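Local coordinates for protein japanin (Rhipicephalus appendiculatus, PDB 4BOE) that binds cholesterol in a lipocalin pocket and, as a secreted tick salivary protein, blocks dendritic cell differentiation and dampens the host's immune response, at residues M4-L12 with G38-I46; Y97-S105 with S115-V123. All blocks are in the same frame, centred on the assembly; numbering follows the deposited sequence.

Interaction 1: residues M4-L12 with G38-I46. With CLR (cholesterol), chain C.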
loop_
_atom_site.group_PDB
_atom_site.type_symbol
_atom_site.label_atom_id
_atom_site.label_comp_id
_atom_site.label_asym_id
_atom_site.label_seq_id
_atom_site.Cartn_x
_atom_site.Cartn_y
_atom_site.Cartn_z
ATOM N N MET A 4 -11.393 7.000 -5.752
ATOM C CA MET A 4 -10.725 6.270 -4.658
ATOM C C MET A 4 -9.676 5.285 -5.246
ATOM O O MET A 4 -10.054 4.351 -5.950
ATOM C CB MET A 4 -11.750 5.609 -3.700
ATOM C CG MET A 4 -11.315 4.231 -3.072
ATOM S SD MET A 4 -10.059 4.362 -1.848
ATOM C CE MET A 4 -10.714 3.519 -0.572
ATOM N N PRO A 5 -8.364 5.496 -4.983
ATOM C CA PRO A 5 -7.317 4.679 -5.614
ATOM C C PRO A 5 -7.317 3.141 -5.376
ATOM O O PRO A 5 -6.879 2.399 -6.279
ATOM C CB PRO A 5 -6.025 5.295 -5.099
ATOM C CG PRO A 5 -6.374 6.554 -4.547
ATOM C CD PRO A 5 -7.762 6.480 -4.068
ATOM N N ALA A 6 -7.734 2.689 -4.178
ATOM C CA ALA A 6 -7.777 1.271 -3.809
ATOM C C ALA A 6 -8.609 0.400 -4.756
ATOM O O ALA A 6 -8.216 -0.725 -5.060
ATOM C CB ALA A 6 -8.295 1.123 -2.408
ATOM N N ILE A 7 -9.736 0.939 -5.262
ATOM C CA ILE A 7 -10.642 0.224 -6.188
ATOM C C ILE A 7 -10.501 0.697 -7.628
ATOM O O ILE A 7 -11.253 0.265 -8.498
ATOM C CB ILE A 7 -12.091 0.308 -5.666
ATOM C CG1 ILE A 7 -12.574 1.794 -5.491
ATOM C CG2 ILE A 7 -12.182 -0.438 -4.341
ATOM C CD1 ILE A 7 -13.956 1.984 -5.696
ATOM N N ASN A 8 -9.463 1.486 -7.896
ATOM C CA ASN A 8 -9.143 2.010 -9.193
ATOM C C ASN A 8 -8.071 1.130 -9.829
ATOM O O ASN A 8 -7.483 0.268 -9.167
ATOM C CB ASN A 8 -8.677 3.473 -9.092
ATOM C CG ASN A 8 -9.061 4.315 -10.289
ATOM O OD1 ASN A 8 -9.567 3.813 -11.277
ATOM N ND2 ASN A 8 -8.792 5.593 -10.247
ATOM N N THR A 9 -7.838 1.342 -11.117
ATOM C CA THR A 9 -6.986 0.503 -11.955
ATOM C C THR A 9 -5.525 0.899 -12.052
ATOM O O THR A 9 -4.756 0.197 -12.723
ATOM C CB THR A 9 -7.620 0.418 -13.352
ATOM O OG1 THR A 9 -7.837 1.739 -13.859
ATOM C CG2 THR A 9 -8.943 -0.329 -13.339
ATOM N N GLN A 10 -5.104 1.953 -11.368
ATOM C CA GLN A 10 -3.683 2.338 -11.387
ATOM C C GLN A 10 -2.902 1.591 -10.312
ATOM O O GLN A 10 -3.424 1.297 -9.245
ATOM C CB GLN A 10 -3.504 3.848 -11.192
ATOM C CG GLN A 10 -3.699 4.639 -12.491
ATOM C CD GLN A 10 -2.537 4.537 -13.469
ATOM O OE1 GLN A 10 -1.364 4.314 -13.109
ATOM N NE2 GLN A 10 -2.829 4.767 -14.728
ATOM N N THR A 11 -1.648 1.293 -10.601
ATOM C CA THR A 11 -0.756 0.629 -9.656
ATOM C C THR A 11 -0.428 1.591 -8.532
ATOM O O THR A 11 -0.186 2.767 -8.796
ATOM C CB THR A 11 0.497 0.128 -10.373
ATOM O OG1 THR A 11 0.103 -0.804 -11.362
ATOM C CG2 THR A 11 1.530 -0.505 -9.441
ATOM N N LEU A 12 -0.404 1.090 -7.290
ATOM C CA LEU A 12 -0.070 1.881 -6.111
ATOM C C LEU A 12 1.243 1.393 -5.524
ATOM O O LEU A 12 1.460 0.200 -5.427
ATOM C CB LEU A 12 -1.170 1.769 -5.064
ATOM C CG LEU A 12 -2.530 2.333 -5.391
ATOM C CD1 LEU A 12 -3.558 1.857 -4.372
ATOM C CD2 LEU A 12 -2.483 3.874 -5.392
ATOM N N GLY A 38 -18.278 -8.058 -8.852
ATOM C CA GLY A 38 -19.269 -7.470 -7.958
ATOM C C GLY A 38 -18.669 -6.260 -7.262
ATOM O O GLY A 38 -18.129 -5.375 -7.933
ATOM N N ASP A 39 -18.708 -6.256 -5.921
ATOM C CA ASP A 39 -18.149 -5.156 -5.123
ATOM C C ASP A 39 -16.669 -5.359 -4.761
ATOM O O ASP A 39 -16.082 -4.458 -4.175
ATOM C CB ASP A 39 -18.985 -4.970 -3.842
ATOM C CG ASP A 39 -20.433 -4.583 -4.116
ATOM O OD1 ASP A 39 -20.684 -3.879 -5.145
ATOM O OD2 ASP A 39 -21.313 -4.951 -3.295
ATOM N N TRP A 40 -16.060 -6.508 -5.120
ATOM C CA TRP A 40 -14.685 -6.808 -4.764
ATOM C C TRP A 40 -13.718 -6.616 -5.889
ATOM O O TRP A 40 -13.902 -7.183 -6.960
ATOM C CB TRP A 40 -14.579 -8.230 -4.227
ATOM C CG TRP A 40 -15.308 -8.404 -2.934
ATOM C CD1 TRP A 40 -16.636 -8.673 -2.774
ATOM C CD2 TRP A 40 -14.788 -8.144 -1.622
ATOM N NE1 TRP A 40 -16.973 -8.613 -1.436
ATOM C CE2 TRP A 40 -15.844 -8.357 -0.703
ATOM C CE3 TRP A 40 -13.537 -7.745 -1.133
ATOM C CZ2 TRP A 40 -15.680 -8.193 0.675
ATOM C CZ3 TRP A 40 -13.365 -7.598 0.233
ATOM C CH2 TRP A 40 -14.429 -7.794 1.123
ATOM N N VAL A 41 -12.645 -5.862 -5.633
ATOM C CA VAL A 41 -11.565 -5.671 -6.599
ATOM C C VAL A 41 -10.445 -6.621 -6.200
ATOM O O VAL A 41 -10.072 -6.661 -5.033
ATOM C CB VAL A 41 -11.105 -4.189 -6.639
ATOM C CG1 VAL A 41 -9.797 -4.028 -7.412
ATOM C CG2 VAL A 41 -12.196 -3.326 -7.271
ATOM N N THR A 42 -9.858 -7.317 -7.168
ATOM C CA THR A 42 -8.736 -8.202 -6.885
ATOM C C THR A 42 -7.507 -7.461 -7.302
ATOM O O THR A 42 -7.444 -6.917 -8.404
ATOM C CB THR A 42 -8.859 -9.589 -7.571
ATOM O OG1 THR A 42 -10.100 -10.152 -7.210
ATOM C CG2 THR A 42 -7.784 -10.570 -7.120
ATOM N N ARG A 43 -6.530 -7.423 -6.406
ATOM C CA ARG A 43 -5.259 -6.795 -6.690
ATOM C C ARG A 43 -4.140 -7.785 -6.312
ATOM O O ARG A 43 -4.329 -8.675 -5.483
ATOM C CB ARG A 43 -5.065 -5.515 -5.859
ATOM C CG ARG A 43 -6.215 -4.497 -5.838
ATOM C CD ARG A 43 -5.756 -3.228 -5.069
ATOM N NE ARG A 43 -4.720 -2.549 -5.837
ATOM C CZ ARG A 43 -4.905 -1.639 -6.782
ATOM N NH1 ARG A 43 -6.117 -1.158 -7.025
ATOM N NH2 ARG A 43 -3.865 -1.151 -7.453
ATOM N N SER A 44 -2.984 -7.583 -6.878
ATOM C CA SER A 44 -1.793 -8.332 -6.490
ATOM C C SER A 44 -0.977 -7.504 -5.501
ATOM O O SER A 44 -1.105 -6.289 -5.468
ATOM C CB SER A 44 -0.926 -8.634 -7.707
ATOM O OG SER A 44 -0.431 -7.432 -8.271
ATOM N N LEU A 45 -0.171 -8.169 -4.677
ATOM C CA LEU A 45 0.793 -7.550 -3.800
ATOM C C LEU A 45 2.129 -8.032 -4.349
ATOM O O LEU A 45 2.370 -9.223 -4.384
ATOM C CB LEU A 45 0.590 -7.964 -2.350
ATOM C CG LEU A 45 1.561 -7.334 -1.353
ATOM C CD1 LEU A 45 1.388 -5.823 -1.263
ATOM C CD2 LEU A 45 1.358 -7.937 -0.032
ATOM N N ILE A 46 2.934 -7.121 -4.876
ATOM C CA ILE A 46 4.208 -7.395 -5.513
ATOM C C ILE A 46 5.332 -6.810 -4.649
ATOM O O ILE A 46 5.220 -5.700 -4.142
ATOM C CB ILE A 46 4.234 -6.769 -6.932
ATOM C CG1 ILE A 46 3.044 -7.198 -7.805
ATOM C CG2 ILE A 46 5.547 -7.040 -7.664
ATOM C CD1 ILE A 46 2.934 -8.685 -8.030
HETATM C C1 CLR C . 5.546 -4.361 3.542
HETATM C C2 CLR C . 6.975 -4.338 4.078
HETATM C C3 CLR C . 7.316 -2.995 4.688
HETATM C C4 CLR C . 6.326 -2.644 5.780
HETATM C C5 CLR C . 4.885 -2.751 5.327
HETATM C C6 CLR C . 4.036 -1.758 5.558
HETATM C C7 CLR C . 2.595 -1.745 5.158
HETATM C C8 CLR C . 2.075 -3.133 4.804
HETATM C C9 CLR C . 3.105 -3.859 3.908
HETATM C C10 CLR C . 4.487 -4.045 4.611
HETATM C C11 CLR C . 2.540 -5.168 3.328
HETATM C C12 CLR C . 1.171 -5.006 2.668
HETATM C C13 CLR C . 0.131 -4.362 3.602
HETATM C C14 CLR C . 0.738 -3.025 4.076
HETATM C C15 CLR C . -0.439 -2.320 4.760
HETATM C C16 CLR C . -1.619 -2.667 3.851
HETATM C C17 CLR C . -1.150 -3.818 2.927
HETATM C C18 CLR C . -0.210 -5.314 4.767
HETATM C C19 CLR C . 4.465 -5.187 5.653
HETATM C C20 CLR C . -2.291 -4.787 2.564
HETATM C C21 CLR C . -1.843 -5.919 1.628
HETATM C C22 CLR C . -3.490 -4.030 1.966
HETATM C C23 CLR C . -3.177 -3.000 0.854
HETATM C C24 CLR C . -4.418 -2.340 0.332
HETATM C C25 CLR C . -4.323 -1.151 -0.600
HETATM C C26 CLR C . -2.993 -0.553 -0.984
HETATM C C27 CLR C . -5.343 -1.089 -1.709
HETATM O O1 CLR C . 8.621 -3.075 5.278
#

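Interaction 2: residues Y97-S105 with S115-V123. With CLR (cholesterol), chain C.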
loop_
_atom_site.group_PDB
_atom_site.type_symbol
_atom_site.label_atom_id
_atom_site.label_comp_id
_atom_site.label_asym_id
_atom_site.label_seq_id
_atom_site.Cartn_x
_atom_site.Cartn_y
_atom_site.Cartn_z
ATOM N N TYR A 97 -7.507 10.552 0.995
ATOM C CA TYR A 97 -7.134 10.096 -0.334
ATOM C C TYR A 97 -7.402 11.182 -1.345
ATOM O O TYR A 97 -8.107 12.134 -1.072
ATOM C CB TYR A 97 -7.873 8.775 -0.708
ATOM C CG TYR A 97 -9.349 8.910 -1.050
ATOM C CD1 TYR A 97 -9.757 9.221 -2.335
ATOM C CD2 TYR A 97 -10.333 8.756 -0.077
ATOM C CE1 TYR A 97 -11.100 9.369 -2.650
ATOM C CE2 TYR A 97 -11.679 8.870 -0.391
ATOM C CZ TYR A 97 -12.056 9.213 -1.674
ATOM O OH TYR A 97 -13.376 9.336 -2.049
ATOM N N ASP A 98 -6.856 11.003 -2.514
ATOM C CA ASP A 98 -7.067 11.812 -3.705
ATOM C C ASP A 98 -6.912 10.831 -4.900
ATOM O O ASP A 98 -6.812 9.620 -4.685
ATOM C CB ASP A 98 -6.052 12.961 -3.756
ATOM C CG ASP A 98 -6.463 14.176 -4.582
ATOM O OD1 ASP A 98 -7.257 14.011 -5.539
ATOM O OD2 ASP A 98 -5.968 15.279 -4.298
ATOM N N ASN A 99 -6.871 11.336 -6.130
ATOM C CA ASN A 99 -6.723 10.504 -7.322
ATOM C C ASN A 99 -5.439 9.691 -7.317
ATOM O O ASN A 99 -5.433 8.590 -7.848
ATOM C CB ASN A 99 -6.731 11.387 -8.591
ATOM C CG ASN A 99 -8.054 12.066 -8.812
ATOM O OD1 ASN A 99 -9.103 11.417 -8.782
ATOM N ND2 ASN A 99 -8.033 13.377 -9.042
ATOM N N ASP A 100 -4.351 10.232 -6.720
ATOM C CA ASP A 100 -3.071 9.591 -6.804
ATOM C C ASP A 100 -2.420 9.272 -5.467
ATOM O O ASP A 100 -1.255 8.887 -5.460
ATOM C CB ASP A 100 -2.173 10.450 -7.717
ATOM C CG ASP A 100 -2.684 10.460 -9.173
ATOM O OD1 ASP A 100 -2.407 9.488 -9.916
ATOM O OD2 ASP A 100 -3.438 11.368 -9.528
ATOM N N PHE A 101 -3.161 9.296 -4.362
ATOM C CA PHE A 101 -2.602 8.855 -3.083
ATOM C C PHE A 101 -3.677 8.333 -2.138
ATOM O O PHE A 101 -4.848 8.657 -2.264
ATOM C CB PHE A 101 -1.700 9.906 -2.406
ATOM C CG PHE A 101 -2.443 10.875 -1.528
ATOM C CD1 PHE A 101 -2.715 10.565 -0.207
ATOM C CD2 PHE A 101 -2.945 12.064 -2.044
ATOM C CE1 PHE A 101 -3.506 11.397 0.567
ATOM C CE2 PHE A 101 -3.717 12.908 -1.253
ATOM C CZ PHE A 101 -4.000 12.565 0.042
ATOM N N LEU A 102 -3.249 7.461 -1.230
ATOM C CA LEU A 102 -4.093 6.873 -0.227
ATOM C C LEU A 102 -3.314 6.733 1.076
ATOM O O LEU A 102 -2.178 6.244 1.073
ATOM C CB LEU A 102 -4.560 5.504 -0.755
ATOM C CG LEU A 102 -5.413 4.675 0.165
ATOM C CD1 LEU A 102 -6.757 5.387 0.482
ATOM C CD2 LEU A 102 -5.634 3.305 -0.423
ATOM N N LEU A 103 -3.922 7.152 2.184
ATOM C CA LEU A 103 -3.294 7.039 3.501
ATOM C C LEU A 103 -4.209 6.185 4.385
ATOM O O LEU A 103 -5.338 6.586 4.660
ATOM C CB LEU A 103 -3.070 8.439 4.110
ATOM C CG LEU A 103 -2.402 8.499 5.471
ATOM C CD1 LEU A 103 -1.010 7.894 5.433
ATOM C CD2 LEU A 103 -2.316 9.947 5.946
ATOM N N LEU A 104 -3.717 5.002 4.795
ATOM C CA LEU A 104 -4.434 4.025 5.603
ATOM C C LEU A 104 -3.880 3.901 6.998
ATOM O O LEU A 104 -2.684 4.041 7.178
ATOM C CB LEU A 104 -4.339 2.633 4.945
ATOM C CG LEU A 104 -4.880 2.466 3.568
ATOM C CD1 LEU A 104 -4.631 1.006 3.081
ATOM C CD2 LEU A 104 -6.357 2.839 3.514
ATOM N N SER A 105 -4.734 3.583 7.972
ATOM C CA SER A 105 -4.322 3.382 9.377
ATOM C C SER A 105 -4.893 2.071 9.871
ATOM O O SER A 105 -5.963 1.669 9.445
ATOM C CB SER A 105 -4.847 4.482 10.324
ATOM O OG SER A 105 -4.168 5.716 10.229
ATOM N N SER A 115 0.213 3.461 6.580
ATOM C CA SER A 115 0.830 3.172 5.284
ATOM C C SER A 115 0.337 4.230 4.278
ATOM O O SER A 115 -0.856 4.567 4.251
ATOM C CB SER A 115 0.612 1.745 4.793
ATOM O OG SER A 115 -0.730 1.396 4.550
ATOM N N LEU A 116 1.286 4.796 3.522
ATOM C CA LEU A 116 1.043 5.799 2.509
ATOM C C LEU A 116 1.331 5.156 1.167
ATOM O O LEU A 116 2.380 4.560 0.997
ATOM C CB LEU A 116 1.953 7.019 2.735
ATOM C CG LEU A 116 1.925 8.092 1.639
ATOM C CD1 LEU A 116 0.600 8.765 1.572
ATOM C CD2 LEU A 116 3.044 9.072 1.837
ATOM N N TRP A 117 0.382 5.271 0.237
ATOM C CA TRP A 117 0.432 4.705 -1.099
ATOM C C TRP A 117 0.262 5.803 -2.093
ATOM O O TRP A 117 -0.565 6.676 -1.902
ATOM C CB TRP A 117 -0.711 3.688 -1.273
ATOM C CG TRP A 117 -0.688 2.607 -0.253
ATOM C CD1 TRP A 117 -1.245 2.644 0.993
ATOM C CD2 TRP A 117 -0.038 1.330 -0.368
ATOM N NE1 TRP A 117 -0.913 1.509 1.688
ATOM C CE2 TRP A 117 -0.211 0.665 0.864
ATOM C CE3 TRP A 117 0.652 0.669 -1.403
ATOM C CZ2 TRP A 117 0.276 -0.622 1.091
ATOM C CZ3 TRP A 117 1.220 -0.582 -1.145
ATOM C CH2 TRP A 117 1.025 -1.215 0.090
ATOM N N VAL A 118 1.059 5.783 -3.141
ATOM C CA VAL A 118 0.994 6.758 -4.203
ATOM C C VAL A 118 0.965 6.051 -5.550
ATOM O O VAL A 118 1.485 4.949 -5.682
ATOM C CB VAL A 118 2.159 7.789 -4.143
ATOM C CG1 VAL A 118 2.119 8.619 -2.864
ATOM C CG2 VAL A 118 3.530 7.144 -4.342
ATOM N N THR A 119 0.472 6.733 -6.576
ATOM C CA THR A 119 0.595 6.204 -7.940
ATOM C C THR A 119 1.918 6.673 -8.560
ATOM O O THR A 119 2.694 7.408 -7.928
ATOM C CB THR A 119 -0.580 6.662 -8.806
ATOM O OG1 THR A 119 -0.469 8.054 -8.910
ATOM C CG2 THR A 119 -1.929 6.264 -8.240
ATOM N N LEU A 120 2.174 6.254 -9.807
ATOM C CA LEU A 120 3.400 6.634 -10.543
ATOM C C LEU A 120 3.646 8.126 -10.608
ATOM O O LEU A 120 4.796 8.540 -10.677
ATOM C CB LEU A 120 3.388 6.094 -11.981
ATOM C CG LEU A 120 4.772 5.989 -12.641
ATOM C CD1 LEU A 120 5.609 4.866 -11.999
ATOM C CD2 LEU A 120 4.635 5.785 -14.133
ATOM N N LYS A 121 2.586 8.929 -10.589
ATOM C CA LYS A 121 2.673 10.376 -10.637
ATOM C C LYS A 121 3.585 10.960 -9.542
ATOM O O LYS A 121 4.238 11.974 -9.783
ATOM C CB LYS A 121 1.259 10.951 -10.523
ATOM C CG LYS A 121 1.159 12.445 -10.613
ATOM C CD LYS A 121 -0.270 12.851 -10.459
ATOM C CE LYS A 121 -0.433 14.341 -10.623
ATOM N NZ LYS A 121 -1.853 14.733 -10.732
ATOM N N TYR A 122 3.608 10.353 -8.338
ATOM C CA TYR A 122 4.384 10.888 -7.235
ATOM C C TYR A 122 5.540 10.031 -6.752
ATOM O O TYR A 122 6.084 10.362 -5.706
ATOM C CB TYR A 122 3.425 11.144 -6.058
ATOM C CG TYR A 122 2.236 12.031 -6.355
ATOM C CD1 TYR A 122 2.395 13.244 -7.028
ATOM C CD2 TYR A 122 1.005 11.793 -5.753
ATOM C CE1 TYR A 122 1.321 14.114 -7.224
ATOM C CE2 TYR A 122 -0.060 12.684 -5.893
ATOM C CZ TYR A 122 0.093 13.829 -6.655
ATOM O OH TYR A 122 -0.965 14.695 -6.842
ATOM N N VAL A 123 5.935 8.952 -7.449
ATOM C CA VAL A 123 6.984 8.057 -6.915
ATOM C C VAL A 123 8.348 8.744 -6.695
ATOM O O VAL A 123 9.047 8.423 -5.727
ATOM C CB VAL A 123 7.170 6.724 -7.698
ATOM C CG1 VAL A 123 5.954 5.827 -7.551
ATOM C CG2 VAL A 123 7.539 6.936 -9.159
HETATM C C1 CLR C . 5.546 -4.361 3.542
HETATM C C2 CLR C . 6.975 -4.338 4.078
HETATM C C3 CLR C . 7.316 -2.995 4.688
HETATM C C4 CLR C . 6.326 -2.644 5.780
HETATM C C5 CLR C . 4.885 -2.751 5.327
HETATM C C6 CLR C . 4.036 -1.758 5.558
HETATM C C7 CLR C . 2.595 -1.745 5.158
HETATM C C8 CLR C . 2.075 -3.133 4.804
HETATM C C9 CLR C . 3.105 -3.859 3.908
HETATM C C10 CLR C . 4.487 -4.045 4.611
HETATM C C11 CLR C . 2.540 -5.168 3.328
HETATM C C12 CLR C . 1.171 -5.006 2.668
HETATM C C13 CLR C . 0.131 -4.362 3.602
HETATM C C14 CLR C . 0.738 -3.025 4.076
HETATM C C15 CLR C . -0.439 -2.320 4.760
HETATM C C16 CLR C . -1.619 -2.667 3.851
HETATM C C17 CLR C . -1.150 -3.818 2.927
HETATM C C18 CLR C . -0.210 -5.314 4.767
HETATM C C19 CLR C . 4.465 -5.187 5.653
HETATM C C20 CLR C . -2.291 -4.787 2.564
HETATM C C21 CLR C . -1.843 -5.919 1.628
HETATM C C22 CLR C . -3.490 -4.030 1.966
HETATM C C23 CLR C . -3.177 -3.000 0.854
HETATM C C24 CLR C . -4.418 -2.340 0.332
HETATM C C25 CLR C . -4.323 -1.151 -0.600
HETATM C C26 CLR C . -2.993 -0.553 -0.984
HETATM C C27 CLR C . -5.343 -1.089 -1.709
HETATM O O1 CLR C . 8.621 -3.075 5.278
HETATM O O HOH W 1 -3.625 13.194 -6.046
HETATM O O HOH W 2 -3.459 13.794 -8.721
#

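Interaction 1: residues M4-L12 with G38-I46
Arg43 reaches from strand 40-46 into the curve of the 4-12 segment and is gripped there by three backbone carbonyls. From CB the chain leaves with CG anti to the carbonyl carbon (chi1 -49°), stays extended through CD, then bends at chi3. At the bend CD passes 3.5 Å from the carbonyl O of Ala6 and 4.0 Å from C27 of cholesterol, at the end of the sterol's tail. NE, the next atom, is hydrogen-bonded to Thr31 OG1 on the neighbouring strand 26-37. NH1 carries two bonds. Asn8 O, 2.9 Å from NH1, lies in the guanidinium plane with its C=O pointing almost straight at the nitrogen. Ala6 O is just as near to NH1, but it is tilted from that plane, and the donor stands above its carbonyl plane; the N-H...O angle is 138°. NH2 gives the third bond, 3.1 Å to Gln10 O, again in the guanidinium plane, while CD1 of Leu12 covers one guanidinium face. Two residues back along the strand, CG2 of Val41 packs against CB of Ile7 at 4.0 Å, the two side chains crossing at about a right angle. A methionine in place of Arg43 would probably leave the carbonyls of Ala6, Asn8 and Gln10 without the guanidinium that joins them and let the segment shift over the sterol tail. Since all three bonds across the contact end on main-chain oxygens, one cation probably helps hold the path of this irregular segment without using the segment's own side chains, and Ala6 CB sits 3.8 Å from cholesterol C27.

Interaction 2: residues Y97-S105 with S115-V123
Strand 101-105 pairs with strand 115-118 in antiparallel fashion, the axes 4.6 Å apart at closest and 168° between their directions, with Leu102-Trp117 and Leu104-Ser115 as hydrogen-bonded pairs and Phe101-Val118 and Leu103-Leu116 as non-hydrogen-bonded ones. Leu102, Leu104, Ser115 and Trp117 share the face turned to cholesterol. There C26 of the sterol tail sits over the centre of the Trp117 indole, 3.5 Å above its plane, and C14 comes to the ring edge. A bond within its own strand helps set the indole's rotation: NE1 donates to Ser115 OG at 2.9 Å, the hydroxyl being placed between backbone N and carbonyl carbon (chi1 63°). Leu104 CD1 touches NE1 obliquely. On the other face Phe101 CD1 meets Leu116 CD1 at 4.2 Å, beneath helix 128-137. Just before strand 101-105 begins, Asp100 turns its carboxylate to residues 119-122, which follow the other strand. OD1 accepts from Thr119 OG1 through its anti lone pair, at 2.6 Å, and the Asp100 backbone O takes the Thr119 N-H. The salt bridge from OD2 to Lys121 NZ is long, 3.9 Å, and a water spans it, donating to OD2 and accepting from NZ. CE2 of Tyr122 touches Asp100 CB, the ring meeting it obliquely. This is a beta hairpin of the lipocalin barrel, one face lining the sterol pocket and the other packed against the helix outside the barrel.

How the interactions relate
Both contacts touch the same cholesterol, and their centres lie about 12 Å apart. Interaction 1 holds the segment leading into the first barrel strand over the end of the sterol tail, whereas interaction 2 supplies part of the barrel wall beside that tail and the ring system. They meet directly: Pro5 CG packs 3.5 Å from Phe101 O, Met4 CA lies 3.7 Å from Tyr97 CE1, and Leu12 CD2 rests 3.8 Å from Thr119 CG2. Ala6 and Leu45 of the first contact join Ser115 and Trp117 of the second in the pocket. The site continues beyond both to Glu23, whose backbone N is hydrogen-bonded to cholesterol and whose side chain is about 11 Å from that of Trp117.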